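Local structure of pseudoaglycone deacetylase Dbv21 (3DFI) at residues Leu22-Gly25 against Ala26-Gln30; Ala81-Gln85 against Leu86-His90; Ser139-Glu143 against Cys144-Leu148; Leu181-Leu185 against Pro186-Tyr190; Glu196-Asp199 against Gly200-Leu203. The protein probably removes an acetyl group from the sugar-bearing pseudoaglycone of the glycopeptide antibiotic A40926, as a zinc-dependent hydrolase of the PIG-L deacetylase family. All coordinates share one frame; numbering follows the deposited sequence.

Contact 1: residues Leu22-Gly25 against Ala26-Gln30; sequences LSVG and ASLAQ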
# COMPACT_ATOMS: atom_id res chain seq x y z
N LEU A 22 -3.08 0.06 5.37
CA LEU A 22 -4.35 -0.70 5.37
C LEU A 22 -4.13 -2.20 5.16
O LEU A 22 -4.87 -3.04 5.71
CB LEU A 22 -5.27 -0.20 4.24
CG LEU A 22 -6.06 1.10 4.39
CD1 LEU A 22 -6.62 1.55 3.04
CD2 LEU A 22 -7.14 0.91 5.39
N SER A 23 -3.13 -2.52 4.34
CA SER A 23 -2.91 -3.91 3.92
C SER A 23 -1.83 -4.64 4.71
O SER A 23 -2.00 -5.81 5.02
CB SER A 23 -2.56 -3.99 2.44
OG SER A 23 -3.52 -3.31 1.67
N VAL A 24 -0.71 -3.97 5.00
CA VAL A 24 0.41 -4.61 5.71
C VAL A 24 0.84 -3.90 7.03
O VAL A 24 1.88 -4.22 7.62
CB VAL A 24 1.62 -4.91 4.73
CG1 VAL A 24 2.07 -3.68 4.01
CG2 VAL A 24 2.78 -5.56 5.44
N GLY A 25 0.00 -2.97 7.50
CA GLY A 25 0.34 -2.14 8.64
C GLY A 25 0.75 -2.91 9.89
O GLY A 25 1.72 -2.53 10.55
N ALA A 26 0.02 -3.97 10.23
CA ALA A 26 0.38 -4.80 11.39
C ALA A 26 1.73 -5.56 11.22
O ALA A 26 2.51 -5.66 12.16
CB ALA A 26 -0.76 -5.75 11.76
N SER A 27 1.98 -6.10 10.04
CA SER A 27 3.26 -6.78 9.75
C SER A 27 4.42 -5.77 9.78
O SER A 27 5.52 -6.08 10.23
CB SER A 27 3.24 -7.45 8.39
OG SER A 27 2.29 -8.50 8.34
N LEU A 28 4.14 -4.55 9.34
CA LEU A 28 5.15 -3.49 9.39
C LEU A 28 5.46 -3.11 10.83
O LEU A 28 6.64 -3.02 11.21
CB LEU A 28 4.73 -2.26 8.58
CG LEU A 28 4.60 -2.45 7.06
CD1 LEU A 28 4.19 -1.13 6.38
CD2 LEU A 28 5.85 -2.99 6.44
N ALA A 29 4.40 -2.89 11.62
CA ALA A 29 4.50 -2.63 13.05
C ALA A 29 5.26 -3.75 13.76
O ALA A 29 6.11 -3.49 14.62
CB ALA A 29 3.13 -2.49 13.65
N GLN A 30 4.92 -5.00 13.42
CA GLN A 30 5.57 -6.17 14.02
C GLN A 30 7.05 -6.26 13.63
O GLN A 30 7.88 -6.69 14.44
CB GLN A 30 4.87 -7.48 13.62
CG GLN A 30 5.44 -8.73 14.31
CD GLN A 30 5.07 -8.79 15.78
OE1 GLN A 30 5.94 -8.78 16.66
NE2 GLN A 30 3.77 -8.83 16.07
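V24 lays its CG2 methyl against the next turn of helix 19-33, where it meets CB of S27 at 3.5 Å and the branch point CG of L28 at 4.0 Å. With CG2 trans to the backbone nitrogen and CG1 between nitrogen and carbonyl carbon (chi1 55°), both methyls are presented to L28, whose side chain crosses that of V24 at about a right angle. The same pair is tied through the backbone: L28 N donates to V24 O at 2.9 Å. One residue on, A29 N reaches G25 O at 2.9 Å by a straighter N-H...O path, 167°. The regular i to i+4 bonding is interrupted just before this, at A26 and S27, where the helix is kinked. E259 accepts from A26 N through OE2 and pairs through OE1 with the hydroxyl of S27, which also binds S209 OG. The helix is the crossover of a beta-alpha-beta unit between strands 9-14 and 37-42, and L28 rests on V38 and V40 of the latter. A carboxylate thus supplies an acceptor for A26 N where the helix gives none, beside the apolar packing of V24 on L28.

Contact 2: residues Ala81-Gln85 against Leu86-His90; sequences AALDQ and LGAGH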
# COMPACT_ATOMS: atom_id res chain seq x y z
N ALA A 81 1.56 11.10 9.87
CA ALA A 81 0.97 10.78 11.19
C ALA A 81 0.81 9.27 11.39
O ALA A 81 1.25 8.71 12.41
CB ALA A 81 -0.38 11.50 11.36
N ALA A 82 0.20 8.61 10.41
CA ALA A 82 0.03 7.16 10.40
C ALA A 82 1.36 6.38 10.50
O ALA A 82 1.53 5.54 11.38
CB ALA A 82 -0.74 6.71 9.15
N LEU A 83 2.30 6.67 9.61
CA LEU A 83 3.55 5.89 9.57
C LEU A 83 4.40 6.08 10.84
O LEU A 83 4.97 5.12 11.38
CB LEU A 83 4.33 6.19 8.28
CG LEU A 83 3.66 5.69 7.00
CD1 LEU A 83 4.34 6.21 5.75
CD2 LEU A 83 3.58 4.17 6.97
N ASP A 84 4.48 7.33 11.31
CA ASP A 84 5.06 7.66 12.62
C ASP A 84 4.54 6.79 13.78
O ASP A 84 5.31 6.44 14.67
CB ASP A 84 4.81 9.13 12.97
CG ASP A 84 5.78 10.07 12.29
OD1 ASP A 84 6.59 9.61 11.45
OD2 ASP A 84 5.74 11.27 12.59
N GLN A 85 3.24 6.48 13.77
CA GLN A 85 2.66 5.62 14.82
C GLN A 85 3.12 4.14 14.71
O GLN A 85 3.15 3.41 15.71
CB GLN A 85 1.12 5.72 14.85
CG GLN A 85 0.46 5.57 16.29
CD GLN A 85 0.29 4.09 16.73
OE1 GLN A 85 0.20 3.19 15.89
NE2 GLN A 85 0.23 3.86 18.04
N LEU A 86 3.49 3.72 13.49
CA LEU A 86 4.00 2.37 13.27
C LEU A 86 5.52 2.29 13.43
O LEU A 86 6.11 1.19 13.33
CB LEU A 86 3.61 1.88 11.88
CG LEU A 86 2.13 1.73 11.51
CD1 LEU A 86 2.05 1.16 10.10
CD2 LEU A 86 1.38 0.84 12.51
N GLY A 87 6.14 3.45 13.66
CA GLY A 87 7.58 3.61 13.68
C GLY A 87 8.24 3.43 12.32
O GLY A 87 9.40 3.06 12.26
N ALA A 88 7.51 3.67 11.24
CA ALA A 88 8.04 3.48 9.89
C ALA A 88 8.45 4.81 9.28
O ALA A 88 7.79 5.83 9.52
CB ALA A 88 7.01 2.80 9.01
N GLY A 89 9.55 4.82 8.51
CA GLY A 89 9.93 5.99 7.71
C GLY A 89 8.93 6.17 6.58
O GLY A 89 8.28 5.20 6.18
N HIS A 90 8.77 7.42 6.11
CA HIS A 90 7.94 7.73 4.92
C HIS A 90 8.81 8.32 3.81
O HIS A 90 9.77 9.02 4.10
CB HIS A 90 6.82 8.72 5.25
CG HIS A 90 7.30 10.05 5.77
ND1 HIS A 90 7.49 11.15 4.95
CD2 HIS A 90 7.65 10.44 7.01
CE1 HIS A 90 7.92 12.17 5.68
NE2 HIS A 90 8.02 11.77 6.93
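L83 makes the first shell: its CD1 methyl lies 3.6 Å from CB of H90, and its CD2 comes within 4.2 Å of CB of A88. The leucine CG sits trans to its own carbonyl carbon (chi1 -68°), and the side chains of L83 and H90 meet at a slant, so one leucine spans the corner between helix 71-86 and strand 89-92. L83 O receives A88 N at 2.9 Å with a nearly straight N-H...O angle of 163°, although the donor stands above the carbonyl plane, and a bent, weak bond from L86 N shares that oxygen. G87 N makes a weak bond to D84 O at 3.3 Å. This bond and that from A88 N to L83 O, together with the positive phi of G87 (68°), form a Schellman motif, the classical C-terminal stop of a helix; the left-handed backbone conformation is one that glycine adopts readily. Farther out, helix 19-33 backs the corner, with V21 touching both L83 and L86, while V40 and V38 of strand 37-42 meet L83 and A88. R218 binds the carbonyl of Q85, and G89 enters the sheet by backbone bonds to V38 and V40.

Contact 3: residues Ser139-Glu143 against Cys144-Leu148; sequences SMIAE and CDPTL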
# COMPACT_ATOMS: atom_id res chain seq x y z
N SER A 139 15.76 3.92 -7.89
CA SER A 139 16.47 4.96 -7.14
C SER A 139 16.20 4.81 -5.63
O SER A 139 17.12 4.90 -4.83
CB SER A 139 16.04 6.36 -7.60
OG SER A 139 16.39 6.56 -8.95
N MET A 140 14.95 4.53 -5.27
CA MET A 140 14.59 4.28 -3.87
C MET A 140 15.27 3.03 -3.26
O MET A 140 15.76 3.07 -2.12
CB MET A 140 13.07 4.26 -3.69
CG MET A 140 12.59 4.51 -2.26
SD MET A 140 12.82 6.24 -1.69
CE MET A 140 14.42 6.28 -0.98
N ILE A 141 15.34 1.94 -4.03
CA ILE A 141 16.06 0.72 -3.59
C ILE A 141 17.56 0.97 -3.35
O ILE A 141 18.10 0.57 -2.32
CB ILE A 141 15.87 -0.43 -4.60
CG1 ILE A 141 14.39 -0.86 -4.61
CG2 ILE A 141 16.85 -1.60 -4.30
CD1 ILE A 141 14.03 -1.86 -5.69
N ALA A 142 18.21 1.64 -4.29
CA ALA A 142 19.62 1.97 -4.14
C ALA A 142 19.82 2.77 -2.85
O ALA A 142 20.74 2.52 -2.08
CB ALA A 142 20.09 2.77 -5.35
N GLU A 143 18.92 3.72 -2.61
CA GLU A 143 19.03 4.60 -1.46
C GLU A 143 18.75 3.90 -0.12
O GLU A 143 19.45 4.14 0.86
CB GLU A 143 18.09 5.79 -1.64
CG GLU A 143 18.43 6.96 -0.76
CD GLU A 143 17.58 8.16 -1.06
OE1 GLU A 143 16.64 8.42 -0.28
OE2 GLU A 143 17.85 8.83 -2.10
N CYS A 144 17.73 3.04 -0.08
CA CYS A 144 17.26 2.44 1.19
C CYS A 144 17.93 1.08 1.50
O CYS A 144 17.80 0.57 2.61
CB CYS A 144 15.73 2.32 1.20
SG CYS A 144 14.83 3.92 1.43
N ASP A 145 18.61 0.51 0.51
CA ASP A 145 19.29 -0.81 0.61
C ASP A 145 18.46 -1.91 1.34
O ASP A 145 18.93 -2.52 2.30
CB ASP A 145 20.72 -0.63 1.19
CG ASP A 145 21.58 -1.89 1.08
OD1 ASP A 145 21.28 -2.80 0.27
OD2 ASP A 145 22.61 -1.96 1.80
N PRO A 146 17.24 -2.17 0.86
CA PRO A 146 16.34 -3.07 1.58
C PRO A 146 16.77 -4.54 1.47
O PRO A 146 17.47 -4.89 0.51
CB PRO A 146 15.01 -2.90 0.84
CG PRO A 146 15.42 -2.59 -0.55
CD PRO A 146 16.63 -1.70 -0.40
N THR A 147 16.36 -5.36 2.43
CA THR A 147 16.53 -6.83 2.36
C THR A 147 15.22 -7.51 1.94
O THR A 147 15.19 -8.70 1.66
CB THR A 147 17.02 -7.39 3.72
OG1 THR A 147 16.09 -7.01 4.75
CG2 THR A 147 18.38 -6.80 4.07
N LEU A 148 14.14 -6.74 1.93
CA LEU A 148 12.83 -7.19 1.44
C LEU A 148 12.05 -6.00 0.88
O LEU A 148 12.02 -4.92 1.49
CB LEU A 148 12.02 -7.84 2.57
CG LEU A 148 10.57 -8.28 2.33
CD1 LEU A 148 10.53 -9.49 1.44
CD2 LEU A 148 9.90 -8.60 3.69
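M140 O accepts C144 N at 2.8 Å, the shortest polar bond in the final turn of helix 126-144. I141 O follows by taking D145 N at 2.9 Å, a more bent link with an N-H...O angle of 134°. Here the helix ends: D145 is the first residue to leave helical geometry, at a positive phi of 43°, and the P146 ring then packs against I141. Its CD lies 3.3 Å from I141 O and 3.9 Å from CG2 of I141, the two side chains crossing at about a right angle. On the other flank, M140 bends at both chi2 and chi3 to bring its terminal methyl CE to 3.4 Å from SG of C144. The thiol is held beside its own nitrogen (chi1 -74°), which points it toward this methyl. L11 of strand 9-14 touches M140, I141 and P146, while R9 binds the carbonyl of D145 and receives T147 and L148 as the chain enters strand 148-152. The helix end therefore combines two kinds of closure: backbone N-H groups of C144 and D145 are taken up by the carbonyls of M140 and I141, and sulfur, methyl and proline ring supply an apolar cover as the chain departs.

Contact 4: residues Leu181-Leu185 against Pro186-Tyr190; sequences LWQDL and PYAAY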
# COMPACT_ATOMS: atom_id res chain seq x y z
N LEU A 181 4.01 -9.86 -2.61
CA LEU A 181 2.87 -9.08 -3.01
C LEU A 181 1.83 -9.28 -1.94
O LEU A 181 1.52 -10.42 -1.57
CB LEU A 181 2.36 -9.53 -4.39
CG LEU A 181 3.34 -9.36 -5.57
CD1 LEU A 181 2.70 -9.71 -6.87
CD2 LEU A 181 3.93 -7.93 -5.63
N TRP A 182 1.28 -8.17 -1.43
CA TRP A 182 0.26 -8.23 -0.39
C TRP A 182 -1.19 -8.25 -0.91
O TRP A 182 -1.47 -7.83 -2.02
CB TRP A 182 0.44 -7.11 0.63
CG TRP A 182 0.09 -5.68 0.17
CD1 TRP A 182 -1.13 -5.22 -0.29
CD2 TRP A 182 0.97 -4.53 0.16
NE1 TRP A 182 -1.05 -3.85 -0.57
CE2 TRP A 182 0.22 -3.42 -0.31
CE3 TRP A 182 2.33 -4.35 0.50
CZ2 TRP A 182 0.79 -2.13 -0.45
CZ3 TRP A 182 2.88 -3.07 0.38
CH2 TRP A 182 2.12 -1.98 -0.11
N GLN A 183 -2.10 -8.74 -0.06
CA GLN A 183 -3.52 -8.76 -0.36
C GLN A 183 -4.07 -7.38 -0.02
O GLN A 183 -4.10 -7.00 1.17
CB GLN A 183 -4.18 -9.81 0.54
CG GLN A 183 -5.65 -10.15 0.27
CD GLN A 183 -6.22 -11.09 1.31
OE1 GLN A 183 -6.14 -10.75 2.51
NE2 GLN A 183 -6.76 -12.15 0.93
N ASP A 184 -4.52 -6.64 -1.05
CA ASP A 184 -4.99 -5.24 -0.90
C ASP A 184 -6.18 -5.20 0.04
O ASP A 184 -7.10 -5.97 -0.15
CB ASP A 184 -5.41 -4.67 -2.27
CG ASP A 184 -4.30 -4.81 -3.35
OD1 ASP A 184 -3.88 -5.97 -3.68
OD2 ASP A 184 -3.85 -3.76 -3.85
N LEU A 185 -6.18 -4.29 1.02
CA LEU A 185 -7.31 -4.20 1.96
C LEU A 185 -7.88 -2.78 1.97
O LEU A 185 -7.14 -1.85 1.76
CB LEU A 185 -6.88 -4.64 3.37
CG LEU A 185 -6.62 -6.15 3.56
CD1 LEU A 185 -5.95 -6.45 4.92
CD2 LEU A 185 -7.92 -6.96 3.36
N PRO A 186 -9.18 -2.62 2.23
CA PRO A 186 -10.16 -3.65 2.58
C PRO A 186 -10.72 -4.40 1.38
O PRO A 186 -11.53 -5.31 1.54
CB PRO A 186 -11.29 -2.84 3.23
CG PRO A 186 -11.24 -1.50 2.54
CD PRO A 186 -9.78 -1.26 2.21
N TYR A 187 -10.27 -4.02 0.19
CA TYR A 187 -10.80 -4.54 -1.07
C TYR A 187 -10.98 -6.07 -1.11
O TYR A 187 -12.03 -6.56 -1.53
CB TYR A 187 -10.01 -3.96 -2.25
CG TYR A 187 -9.74 -2.46 -2.00
CD1 TYR A 187 -10.81 -1.53 -1.98
CD2 TYR A 187 -8.45 -1.99 -1.69
CE1 TYR A 187 -10.61 -0.18 -1.71
CE2 TYR A 187 -8.23 -0.62 -1.43
CZ TYR A 187 -9.33 0.28 -1.43
OH TYR A 187 -9.16 1.63 -1.19
N ALA A 188 -10.00 -6.81 -0.59
CA ALA A 188 -10.06 -8.29 -0.55
C ALA A 188 -11.10 -8.82 0.42
O ALA A 188 -11.56 -9.95 0.27
CB ALA A 188 -8.71 -8.88 -0.23
N ALA A 189 -11.51 -8.02 1.41
CA ALA A 189 -12.59 -8.47 2.32
C ALA A 189 -13.95 -8.51 1.64
O ALA A 189 -14.87 -9.15 2.15
CB ALA A 189 -12.65 -7.63 3.60
N TYR A 190 -14.08 -7.85 0.50
CA TYR A 190 -15.36 -7.78 -0.21
C TYR A 190 -15.43 -8.69 -1.43
O TYR A 190 -16.46 -9.31 -1.68
CB TYR A 190 -15.69 -6.33 -0.59
CG TYR A 190 -15.87 -5.40 0.59
CD1 TYR A 190 -17.11 -5.31 1.26
CD2 TYR A 190 -14.83 -4.61 1.03
CE1 TYR A 190 -17.28 -4.44 2.37
CE2 TYR A 190 -14.98 -3.74 2.14
CZ TYR A 190 -16.20 -3.67 2.80
OH TYR A 190 -16.33 -2.80 3.88
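Backbone bonding joins D184 to A188, where A188 N donates to D184 O at 3.1 Å with an N-H...O angle of 153°. This bond closes a turn that contains the cis peptide before P186, and at the start of the weakly bonded helix 187-190, A189 N bonds to P186 O. Apolar packing gathers around the methyl of A188. Q183, with CG trans to the backbone nitrogen (chi1 -172°), sets that CG 3.4 Å from CB of A188 and lays its amide alongside, while CD2 of L185 approaches the same methyl to 4.1 Å. The aromatic contacts belong to Y187: CD of P186 stands 3.9 Å above the middle of one ring face, and CB of D184 comes at the ring edge, near its plane, 4.1 Å from CD2. The polar ends of D184 and Q183 are bonded outside the two segments. D184 OD2 binds ND1 of H161, a zinc ligand, so the carboxylate is a second-shell group that would fix the imidazole's rotation and probably polarise it; OD1 takes N of I155. Q183 OE1 pairs with H247 NE2. In the fold, strand 179-182 runs beside strand 148-152 on one side and antiparallel to 258-266 on the other, W182 packs on helix 19-33, and Y187 reaches D19 of that helix at the zinc site.

Contact 5: residues Glu196-Asp199 against Gly200-Leu203; sequences ELPD and GLRL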
# COMPACT_ATOMS: atom_id res chain seq x y z
N GLU A 196 -4.29 -10.09 -12.23
CA GLU A 196 -3.72 -10.40 -13.56
C GLU A 196 -2.28 -9.93 -13.72
O GLU A 196 -2.00 -8.77 -14.08
CB GLU A 196 -4.61 -9.92 -14.72
CG GLU A 196 -3.96 -10.05 -16.10
CD GLU A 196 -4.95 -10.17 -17.25
OE1 GLU A 196 -4.68 -10.97 -18.17
OE2 GLU A 196 -6.00 -9.47 -17.23
N LEU A 197 -1.37 -10.86 -13.44
CA LEU A 197 0.07 -10.62 -13.46
C LEU A 197 0.64 -10.43 -14.86
O LEU A 197 0.04 -10.91 -15.82
CB LEU A 197 0.78 -11.78 -12.76
CG LEU A 197 0.60 -11.84 -11.24
CD1 LEU A 197 1.27 -13.06 -10.68
CD2 LEU A 197 1.14 -10.57 -10.60
N PRO A 198 1.79 -9.72 -14.97
CA PRO A 198 2.52 -9.77 -16.25
C PRO A 198 2.75 -11.24 -16.73
O PRO A 198 2.80 -12.17 -15.92
CB PRO A 198 3.86 -9.10 -15.92
CG PRO A 198 3.57 -8.19 -14.76
CD PRO A 198 2.45 -8.85 -13.98
N ASP A 199 2.89 -11.40 -18.03
CA ASP A 199 3.16 -12.68 -18.67
C ASP A 199 4.42 -13.34 -18.09
O ASP A 199 5.35 -12.64 -17.69
CB ASP A 199 3.34 -12.47 -20.18
CG ASP A 199 2.01 -12.35 -20.92
OD1 ASP A 199 0.95 -12.69 -20.34
OD2 ASP A 199 2.02 -11.96 -22.11
N GLY A 200 4.44 -14.68 -18.03
CA GLY A 200 5.58 -15.39 -17.44
C GLY A 200 5.66 -15.41 -15.92
O GLY A 200 6.58 -16.01 -15.35
N LEU A 201 4.69 -14.78 -15.26
CA LEU A 201 4.63 -14.75 -13.80
C LEU A 201 3.36 -15.43 -13.26
O LEU A 201 2.29 -15.36 -13.88
CB LEU A 201 4.67 -13.29 -13.27
CG LEU A 201 5.79 -12.32 -13.69
CD1 LEU A 201 5.61 -10.99 -12.94
CD2 LEU A 201 7.16 -12.88 -13.38
N ARG A 202 3.49 -16.08 -12.10
CA ARG A 202 2.31 -16.52 -11.31
C ARG A 202 2.62 -16.40 -9.81
O ARG A 202 3.79 -16.28 -9.42
CB ARG A 202 1.80 -17.92 -11.70
CG ARG A 202 2.55 -19.08 -11.07
CD ARG A 202 1.99 -20.47 -11.38
NE ARG A 202 2.93 -21.45 -10.84
CZ ARG A 202 3.92 -22.03 -11.53
NH1 ARG A 202 4.06 -21.82 -12.84
NH2 ARG A 202 4.74 -22.85 -10.92
N LEU A 203 1.59 -16.40 -8.98
CA LEU A 203 1.76 -16.29 -7.53
C LEU A 203 2.19 -17.62 -6.95
O LEU A 203 1.68 -18.67 -7.34
CB LEU A 203 0.44 -15.85 -6.84
CG LEU A 203 -0.13 -14.47 -7.20
CD1 LEU A 203 -1.50 -14.27 -6.54
CD2 LEU A 203 0.80 -13.32 -6.84
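Torsions that set CG trans to the carbonyl carbon in L197 (chi1 -71°) and in L203 (chi1 -63°) bring the two leucine ends together, CD1 of L197 lying 3.9 Å from CD2 of L203. The same CD1 rests on the backbone of R202, 3.7 Å from its CA, so L197 reaches along the start of the strand. Nearer the bend, CB of L197 faces CB of L201 at 4.2 Å. L201 in turn directs CD1 over the ring of P198, 3.9 Å from its CG, with the proline and leucine side chains meeting at a slant. A single backbone bond closes the bend: L201 N donates to P198 O at 3.3 Å. L181 of strand 179-182 touches both L197 and L203, and helix 159-174 contributes R165, which meets L197 and P198 and binds the carbonyl of E196. G200 and R202 make backbone bonds to A268 and to I265 of strand 258-266, respectively. With D199 and G200 at its corners and G200 at positive phi (77°), the bend from P198 to L201 is a classic type II beta turn, here leading into edge strand 201-210.

The five local contacts occur at successive stages of one alpha-beta fold, and one lies beside the metal. Contact 4 is nearest: the side chain of Y187 lies about 5 Å from the zinc ion, which H16, D19 and H161 bind. Contact 1 is joined to contact 4 by a hydrogen bond between S23 OG and L185 N, 2.9 Å, although the side chain of V24 is about 12 Å from the zinc. Contacts 1 and 2 pack directly, with L86 CD1 3.7 Å from G25 O. Contact 5 meets contact 4 where L181 CD1 approaches L203 CD2 at 4.1 Å. Contact 3, away from the site, stays about 7 Å from contacts 1 and 2 at the nearest atoms, while contacts 2 and 5 reach opposite outer strands of the sheet, their centres about 32 Å apart.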